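Local coordinates for protein NAD-dependent epimerase/dehydratase (Methanobrevibacter ruminantium, PDB 6DNT) that probably interconverts UDP-N-acetylglucosamine and its 4-epimer as an NAD-dependent epimerase, and is caught here holding UDP-N-acetylmuramic acid, at residues A155-N160 with L165-N170. Residues are numbered along the deposited sequence; the frame is centred on the assembly and turned at random.
Sequences AVYGEN and LKESEN
Leu165 lays its CB over one face of the Tyr157 ring, 4.2 Å from the centroid and nearly on the normal, a CH-pi contact, and its CD1 packs against Tyr157 CD2 at 3.9 Å. Glu167 CA, in the Lys166–Glu169 type I turn, lies at the ring edge near its plane, 3.4 Å from Tyr157 OH, which hydrogen-bonds to Asn270 and Arg203. Both segments belong to the long loop between strand 147-153 and helix 176-195 of the Rossmann-type domain; that helix carries Tyr177 and Lys181, which bind NAD, and Ala155 touches the bound UDP-sugar. The polar side of the contact is run by Asn160. Its chi1 of -172° swings the amide away from its own backbone N to where ND2 gives a nearly straight 2.9 Å bond to Glu169 OE1, leaving in the amide plane but arriving from above the carboxylate. Asn162 also donates to this oxygen and to Asn160 OD1. The other ND2 hydrogen goes to a water, 2.7 Å from ND2, which in turn donates to the carbonyls of Tyr157 and Asn170. With an alanine here the amide is gone, which would probably cost the water and the Glu169 carboxylate one partner each and the Asn162 backbone N-H its acceptor.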
loop_
_atom_site.group_PDB
_atom_site.type_symbol
_atom_site.label_atom_id
_atom_site.label_comp_id
_atom_site.label_asym_id
_atom_site.label_seq_id
_atom_site.Cartn_x
_atom_site.Cartn_y
_atom_site.Cartn_z
ATOM N N ALA A 155 3.168 1.164 13.408
ATOM C CA ALA A 155 2.640 -0.157 13.045
ATOM C C ALA A 155 3.162 -0.646 11.698
ATOM O O ALA A 155 3.286 -1.850 11.482
ATOM C CB ALA A 155 1.115 -0.161 13.046
ATOM N N VAL A 156 3.511 0.276 10.803
ATOM C CA VAL A 156 4.012 -0.133 9.482
ATOM C C VAL A 156 5.334 -0.920 9.560
ATOM O O VAL A 156 5.642 -1.679 8.645
ATOM C CB VAL A 156 4.139 1.046 8.489
ATOM C CG1 VAL A 156 2.819 1.795 8.366
ATOM C CG2 VAL A 156 5.303 1.976 8.844
ATOM N N TYR A 157 6.101 -0.741 10.646
ATOM C CA TYR A 157 7.354 -1.493 10.842
ATOM C C TYR A 157 7.156 -2.959 11.219
ATOM O O TYR A 157 8.085 -3.762 11.066
ATOM C CB TYR A 157 8.225 -0.849 11.919
ATOM C CG TYR A 157 8.703 0.547 11.593
ATOM C CD1 TYR A 157 9.596 0.771 10.546
ATOM C CD2 TYR A 157 8.267 1.640 12.317
ATOM C CE1 TYR A 157 10.050 2.043 10.256
ATOM C CE2 TYR A 157 8.718 2.916 12.037
ATOM C CZ TYR A 157 9.605 3.113 11.001
ATOM O OH TYR A 157 10.038 4.373 10.703
ATOM N N GLY A 158 5.995 -3.309 11.749
ATOM C CA GLY A 158 5.783 -4.659 12.275
ATOM C C GLY A 158 6.771 -5.007 13.369
ATOM O O GLY A 158 7.186 -4.146 14.142
ATOM N N GLU A 159 7.164 -6.270 13.411
ATOM C CA GLU A 159 8.057 -6.789 14.440
ATOM C C GLU A 159 9.474 -6.720 13.899
ATOM O O GLU A 159 9.978 -7.678 13.320
ATOM C CB GLU A 159 7.648 -8.216 14.813
ATOM C CG GLU A 159 8.349 -8.727 16.066
ATOM C CD GLU A 159 7.996 -10.158 16.423
ATOM O OE1 GLU A 159 8.480 -10.628 17.472
ATOM O OE2 GLU A 159 7.258 -10.825 15.666
ATOM N N ASN A 160 10.114 -5.577 14.087
ATOM C CA ASN A 160 11.428 -5.314 13.512
ATOM C C ASN A 160 12.406 -5.145 14.659
ATOM O O ASN A 160 12.251 -4.235 15.479
ATOM C CB ASN A 160 11.381 -4.056 12.631
ATOM C CG ASN A 160 12.674 -3.824 11.852
ATOM O OD1 ASN A 160 13.769 -4.168 12.303
ATOM N ND2 ASN A 160 12.548 -3.223 10.677
ATOM N N LEU A 165 14.374 2.338 15.342
ATOM C CA LEU A 165 13.868 2.100 13.986
ATOM C C LEU A 165 14.021 3.322 13.110
ATOM O O LEU A 165 13.485 4.382 13.414
ATOM C CB LEU A 165 12.392 1.705 14.009
ATOM C CG LEU A 165 12.105 0.395 14.738
ATOM C CD1 LEU A 165 10.631 0.285 15.087
ATOM C CD2 LEU A 165 12.572 -0.787 13.903
ATOM N N LYS A 166 14.758 3.163 12.018
ATOM C CA LYS A 166 14.944 4.236 11.060
ATOM C C LYS A 166 13.820 4.189 10.036
ATOM O O LYS A 166 13.274 3.125 9.754
ATOM C CB LYS A 166 16.298 4.101 10.377
ATOM C CG LYS A 166 17.461 4.264 11.337
ATOM C CD LYS A 166 18.801 4.281 10.615
ATOM C CE LYS A 166 19.191 2.917 10.070
ATOM N NZ LYS A 166 19.311 1.866 11.126
ATOM N N GLU A 167 13.498 5.343 9.460
ATOM C CA GLU A 167 12.420 5.429 8.469
ATOM C C GLU A 167 12.695 4.592 7.230
ATOM O O GLU A 167 11.766 4.172 6.557
ATOM C CB GLU A 167 12.152 6.878 8.054
ATOM C CG GLU A 167 11.557 7.749 9.158
ATOM C CD GLU A 167 12.590 8.477 10.008
ATOM O OE1 GLU A 167 13.811 8.158 9.934
ATOM O OE2 GLU A 167 12.170 9.373 10.772
ATOM N N SER A 168 13.966 4.340 6.942
ATOM C CA SER A 168 14.371 3.506 5.808
ATOM C C SER A 168 14.080 2.010 5.932
ATOM O O SER A 168 14.265 1.281 4.965
ATOM C CB SER A 168 15.871 3.710 5.543
ATOM O OG SER A 168 16.623 3.450 6.718
ATOM N N GLU A 169 13.668 1.524 7.108
ATOM C CA GLU A 169 13.276 0.127 7.241
ATOM C C GLU A 169 12.123 -0.206 6.280
ATOM O O GLU A 169 11.276 0.646 5.988
ATOM C CB GLU A 169 12.880 -0.210 8.685
ATOM C CG GLU A 169 14.006 -0.112 9.719
ATOM C CD GLU A 169 15.125 -1.131 9.523
ATOM O OE1 GLU A 169 14.847 -2.313 9.257
ATOM O OE2 GLU A 169 16.296 -0.733 9.654
ATOM N N ASN A 170 12.116 -1.432 5.775
ATOM C CA ASN A 170 11.019 -1.920 4.955
ATOM C C ASN A 170 9.742 -2.023 5.777
ATOM O O ASN A 170 9.776 -2.145 7.002
ATOM C CB ASN A 170 11.340 -3.298 4.376
ATOM C CG ASN A 170 12.339 -3.236 3.235
ATOM O OD1 ASN A 170 13.349 -3.925 3.250
ATOM N ND2 ASN A 170 12.045 -2.428 2.230
HETATM O O HOH W 1 10.184 -3.071 9.343
#